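Local atomic coordinates of probable translation initiation factor eIF-2B subunit beta (Schizosaccharomyces pombe, PDB entry 5B04), a protein that serves as a component of the eIF2B complex, which catalyses the exchange of GDP for GTP on the gamma subunit of the translation initiation factor eIF2. Residues C[83-87]-C[395-399]; C[91-95]-C[178-183]. One frame throughout, in Å; residues are numbered along the deposited sequence.

Contact 1 (C[83-87]-C[395-399])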
loop_
_atom_site.group_PDB
_atom_site.type_symbol
_atom_site.label_atom_id
_atom_site.label_comp_id
_atom_site.label_asym_id
_atom_site.label_seq_id
_atom_site.Cartn_x
_atom_site.Cartn_y
_atom_site.Cartn_z
ATOM N N ASN C 83 22.988 13.004 25.475
ATOM C CA ASN C 83 21.622 13.115 25.971
ATOM C C ASN C 83 21.561 13.009 27.489
ATOM O O ASN C 83 20.853 13.774 28.145
ATOM C CB ASN C 83 20.732 12.047 25.337
ATOM C CG ASN C 83 20.524 12.269 23.851
ATOM O OD1 ASN C 83 20.749 13.366 23.340
ATOM N ND2 ASN C 83 20.087 11.229 23.151
ATOM N N ILE C 84 22.305 12.056 28.041
ATOM C CA ILE C 84 22.384 11.882 29.487
ATOM C C ILE C 84 22.970 13.132 30.139
ATOM O O ILE C 84 22.498 13.576 31.186
ATOM C CB ILE C 84 23.231 10.649 29.863
ATOM C CG1 ILE C 84 22.566 9.372 29.349
ATOM C CG2 ILE C 84 23.427 10.565 31.369
ATOM C CD1 ILE C 84 21.141 9.192 29.823
ATOM N N ILE C 85 23.990 13.701 29.503
ATOM C CA ILE C 85 24.605 14.933 29.981
ATOM C C ILE C 85 23.581 16.061 30.050
ATOM O O ILE C 85 23.494 16.773 31.050
ATOM C CB ILE C 85 25.777 15.373 29.076
ATOM C CG1 ILE C 85 26.820 14.260 28.963
ATOM C CG2 ILE C 85 26.412 16.651 29.605
ATOM C CD1 ILE C 85 27.487 13.912 30.274
ATOM N N ARG C 86 22.800 16.208 28.983
ATOM C CA ARG C 86 21.796 17.264 28.900
ATOM C C ARG C 86 20.701 17.092 29.948
ATOM O O ARG C 86 20.158 18.075 30.454
ATOM C CB ARG C 86 21.176 17.303 27.502
ATOM C CG ARG C 86 22.147 17.689 26.399
ATOM C CD ARG C 86 21.464 17.689 25.041
ATOM N NE ARG C 86 22.392 18.010 23.961
ATOM C CZ ARG C 86 23.025 17.102 23.225
ATOM N NH1 ARG C 86 22.832 15.810 23.451
ATOM N NH2 ARG C 86 23.852 17.486 22.261
ATOM N N ARG C 87 20.375 15.844 30.268
ATOM C CA ARG C 87 19.369 15.559 31.285
ATOM C C ARG C 87 19.841 16.015 32.659
ATOM O O ARG C 87 19.108 16.679 33.391
ATOM C CB ARG C 87 19.035 14.066 31.322
ATOM C CG ARG C 87 18.296 13.555 30.099
ATOM C CD ARG C 87 17.459 12.338 30.451
ATOM N NE ARG C 87 16.419 12.668 31.421
ATOM C CZ ARG C 87 15.583 11.783 31.954
ATOM N NH1 ARG C 87 15.662 10.504 31.614
ATOM N NH2 ARG C 87 14.668 12.178 32.829
ATOM N N SER C 395 19.947 25.463 25.681
ATOM C CA SER C 395 21.348 25.879 25.657
ATOM C C SER C 395 22.300 24.700 25.469
ATOM O O SER C 395 23.426 24.870 25.001
ATOM C CB SER C 395 21.702 26.623 26.944
ATOM O OG SER C 395 21.680 25.748 28.059
ATOM N N ASP C 396 21.840 23.507 25.831
ATOM C CA ASP C 396 22.694 22.324 25.831
ATOM C C ASP C 396 22.694 21.590 24.493
ATOM O O ASP C 396 23.199 20.471 24.396
ATOM C CB ASP C 396 22.259 21.365 26.941
ATOM C CG ASP C 396 22.096 22.059 28.279
ATOM O OD1 ASP C 396 22.821 23.044 28.532
ATOM O OD2 ASP C 396 21.240 21.620 29.077
ATOM N N THR C 397 22.129 22.217 23.465
ATOM C CA THR C 397 22.072 21.607 22.139
ATOM C C THR C 397 23.470 21.396 21.566
ATOM O O THR C 397 23.744 20.371 20.942
ATOM C CB THR C 397 21.244 22.458 21.162
ATOM O OG1 THR C 397 21.578 23.841 21.329
ATOM C CG2 THR C 397 19.758 22.269 21.426
ATOM N N ILE C 398 24.350 22.369 21.778
ATOM C CA ILE C 398 25.755 22.212 21.422
ATOM C C ILE C 398 26.583 22.039 22.689
ATOM O O ILE C 398 26.680 22.950 23.512
ATOM C CB ILE C 398 26.285 23.409 20.613
ATOM C CG1 ILE C 398 25.562 23.502 19.268
ATOM C CG2 ILE C 398 27.785 23.278 20.396
ATOM C CD1 ILE C 398 26.121 24.564 18.345
ATOM N N LEU C 399 27.178 20.861 22.840
ATOM C CA LEU C 399 27.874 20.505 24.068
ATOM C C LEU C 399 29.383 20.701 23.942
ATOM O O LEU C 399 30.044 20.031 23.148
ATOM C CB LEU C 399 27.556 19.056 24.443
ATOM C CG LEU C 399 27.167 18.782 25.896
ATOM C CD1 LEU C 399 26.261 19.881 26.424
ATOM C CD2 LEU C 399 26.479 17.432 26.002
#
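The chain's C-terminal tail, in the loop that follows helix 384-391, is fastened to helix 79-102 where Arg86 meets Asp396, Thr397 and Leu399. Arg86 reaches out with two bonds to main-chain oxygens: its NE donates to Asp396 O at 2.6 Å and its NH2 to Thr397 O at 3.2 Å. Arg86 CG lies anti to the carbonyl carbon (chi1 -65°) and the side chain is extended from CG to NE, which carries the guanidinium off the helix as far as the tail. Both oxygens sit near the edge of the guanidinium, tilted somewhat from its plane, and neither is met on a lone pair, the donors standing above the carbonyl planes. Arginine suits two successive carbonyls because NE and NH2 point along one side of a flat group. Within the helical domain of this eIF2B alpha/beta/delta family member, helix 34-51 packs on the same helix, touching Ile85. Leu399, the last residue, places CD2 over one face of the guanidinium and 3.7 Å from Ile85 CG2, an apolar contact made as the two side chains cross at a slant. Asp396 directs its CB at Arg86 CG, 3.7 Å away, the two side chains running alongside each other with their ends pointing opposite ways. The Asp396 carboxylate turns instead to Arg93, seven residues, about two turns, further along helix 79-102, in a salt bridge through OD1.

Contact 2 (C[91-95]-C[178-183])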
loop_
_atom_site.group_PDB
_atom_site.type_symbol
_atom_site.label_atom_id
_atom_site.label_comp_id
_atom_site.label_asym_id
_atom_site.label_seq_id
_atom_site.Cartn_x
_atom_site.Cartn_y
_atom_site.Cartn_z
ATOM N N LEU C 91 18.547 18.778 35.171
ATOM C CA LEU C 91 18.279 18.293 36.518
ATOM C C LEU C 91 18.824 19.290 37.533
ATOM O O LEU C 91 18.143 19.652 38.487
ATOM C CB LEU C 91 18.910 16.912 36.724
ATOM C CG LEU C 91 18.436 15.977 37.841
ATOM C CD1 LEU C 91 19.014 14.596 37.598
ATOM C CD2 LEU C 91 18.824 16.468 39.228
ATOM N N ILE C 92 20.047 19.725 37.345
ATOM C CA ILE C 92 20.574 20.714 38.240
ATOM C C ILE C 92 19.880 22.061 38.167
ATOM O O ILE C 92 19.469 22.581 39.183
ATOM C CB ILE C 92 22.044 20.923 37.920
ATOM C CG1 ILE C 92 22.786 19.607 38.057
ATOM C CG2 ILE C 92 22.650 21.948 38.841
ATOM C CD1 ILE C 92 24.124 19.620 37.377
ATOM N N ARG C 93 19.697 22.597 36.972
ATOM C CA ARG C 93 19.221 23.959 36.875
ATOM C C ARG C 93 17.846 24.056 37.440
ATOM O O ARG C 93 17.550 24.927 38.231
ATOM C CB ARG C 93 19.175 24.406 35.429
ATOM C CG ARG C 93 20.431 24.121 34.645
ATOM C CD ARG C 93 20.761 25.294 33.747
ATOM N NE ARG C 93 21.535 24.927 32.571
ATOM C CZ ARG C 93 21.313 23.851 31.832
ATOM N NH1 ARG C 93 20.344 23.016 32.153
ATOM N NH2 ARG C 93 22.062 23.602 30.771
ATOM N N GLU C 94 16.995 23.134 37.042
ATOM C CA GLU C 94 15.624 23.188 37.476
ATOM C C GLU C 94 15.530 22.948 38.958
ATOM O O GLU C 94 14.778 23.612 39.643
ATOM C CB GLU C 94 14.754 22.224 36.673
ATOM C CG GLU C 94 14.986 22.294 35.167
ATOM C CD GLU C 94 14.051 23.249 34.435
ATOM O OE1 GLU C 94 12.817 23.079 34.525
ATOM O OE2 GLU C 94 14.551 24.164 33.750
ATOM N N GLU C 95 16.298 21.995 39.456
ATOM C CA GLU C 95 16.225 21.685 40.865
ATOM C C GLU C 95 16.679 22.882 41.647
ATOM O O GLU C 95 16.018 23.320 42.571
ATOM C CB GLU C 95 17.111 20.484 41.163
ATOM C CG GLU C 95 17.619 20.362 42.587
ATOM C CD GLU C 95 16.612 20.813 43.608
ATOM O OE1 GLU C 95 15.517 20.235 43.657
ATOM O OE2 GLU C 95 16.918 21.747 44.363
ATOM N N VAL C 178 20.371 15.519 46.043
ATOM C CA VAL C 178 19.281 15.510 45.070
ATOM C C VAL C 178 19.800 15.250 43.653
ATOM O O VAL C 178 19.139 14.576 42.861
ATOM C CB VAL C 178 18.463 16.836 45.108
ATOM C CG1 VAL C 178 19.360 18.049 44.958
ATOM C CG2 VAL C 178 17.374 16.837 44.041
ATOM N N ILE C 179 20.988 15.762 43.339
ATOM C CA ILE C 179 21.576 15.547 42.018
ATOM C C ILE C 179 21.887 14.070 41.796
ATOM O O ILE C 179 21.551 13.509 40.752
ATOM C CB ILE C 179 22.863 16.375 41.818
ATOM C CG1 ILE C 179 22.567 17.869 41.953
ATOM C CG2 ILE C 179 23.480 16.085 40.457
ATOM C CD1 ILE C 179 21.442 18.355 41.071
ATOM N N ILE C 180 22.523 13.442 42.780
ATOM C CA ILE C 180 22.815 12.014 42.713
ATOM C C ILE C 180 21.516 11.212 42.688
ATOM O O ILE C 180 21.416 10.193 42.000
ATOM C CB ILE C 180 23.695 11.557 43.898
ATOM C CG1 ILE C 180 25.074 12.215 43.819
ATOM C CG2 ILE C 180 23.844 10.041 43.916
ATOM C CD1 ILE C 180 26.071 11.678 44.825
ATOM N N SER C 181 20.520 11.687 43.431
ATOM C CA SER C 181 19.204 11.058 43.447
ATOM C C SER C 181 18.617 10.992 42.042
ATOM O O SER C 181 18.319 9.911 41.538
ATOM C CB SER C 181 18.254 11.815 44.377
ATOM O OG SER C 181 16.926 11.337 44.251
ATOM N N GLY C 182 18.468 12.153 41.412
ATOM C CA GLY C 182 17.915 12.238 40.072
ATOM C C GLY C 182 18.712 11.466 39.037
ATOM O O GLY C 182 18.148 10.924 38.088
ATOM N N ILE C 183 20.030 11.422 39.216
ATOM C CA ILE C 183 20.896 10.656 38.328
ATOM C C ILE C 183 20.621 9.163 38.477
ATOM O O ILE C 183 20.466 8.452 37.483
ATOM C CB ILE C 183 22.388 10.939 38.602
ATOM C CG1 ILE C 183 22.775 12.317 38.063
ATOM C CG2 ILE C 183 23.265 9.873 37.964
ATOM C CD1 ILE C 183 24.232 12.670 38.276
#
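Leu91 of helix 79-102 is a knob in a hole formed by Val178, Ile179, Gly182 and Ile183 of helix 176-190, a helix-helix contact of the helical part of this eIF2B alpha/beta/delta family subunit. The short segments run at 128° between their N-to-C directions, nearer antiparallel than parallel, with axes 10.2 Å apart at closest. The packing against backbone is centred on Gly182. Leu91 has CG anti to its own N (chi1 -160°), which extends the branched end across to the other helix and brings CD1 to 3.5 Å from Gly182 C. Glycine suits this place because, having no side chain, it lets the Leu91 methyl lie directly against the main chain. Among the apolar side chains, Ile179 is the meeting point: its CD1 lies between Leu91 CD2, at 3.7 Å, and Ile92 CG1, at 3.5 Å, so one terminal methyl group serves two neighbours. The Ile179 side chain runs alongside that of Leu91, pointing the other way, and crosses Ile92 at about a right angle. The apolar bulk of isoleucine suits such a buried seam, and helices 34-51 and 57-74 extend it, Ile49 lying against Ile179 and Leu60 against Ile92. The remaining contact joins an acidic side chain to an apolar one at the partly exposed margin, where Glu95 and Val178 meet head-on. The Glu95 carboxylate has Glu98 close by, a like charge, and is turned by the bend at chi2 (36°). The closest approach is made by Glu95 CG, which chi1, anti to the backbone N, carries across to 3.7 Å from Val178 CG1.

Overall arrangement
Both contacts use helix 79-102, which meets the C-terminal tail in contact 1 and helix 176-190 in contact 2; their centres lie about 14 Å apart. Contact 1 is the more deeply placed, its centre about 13 Å from the centre of the chain against 21 Å for contact 2, which is partly buried. Their chemistry differs with the partner: the tail offers carbonyl oxygens to an arginine, whereas two helices, whose backbone groups bond internally, meet through apolar side chains and a glycine. A salt bridge joins the two sites, from Arg93 NH2 of segment 91-95 to Asp396 OD1 of segment 395-399.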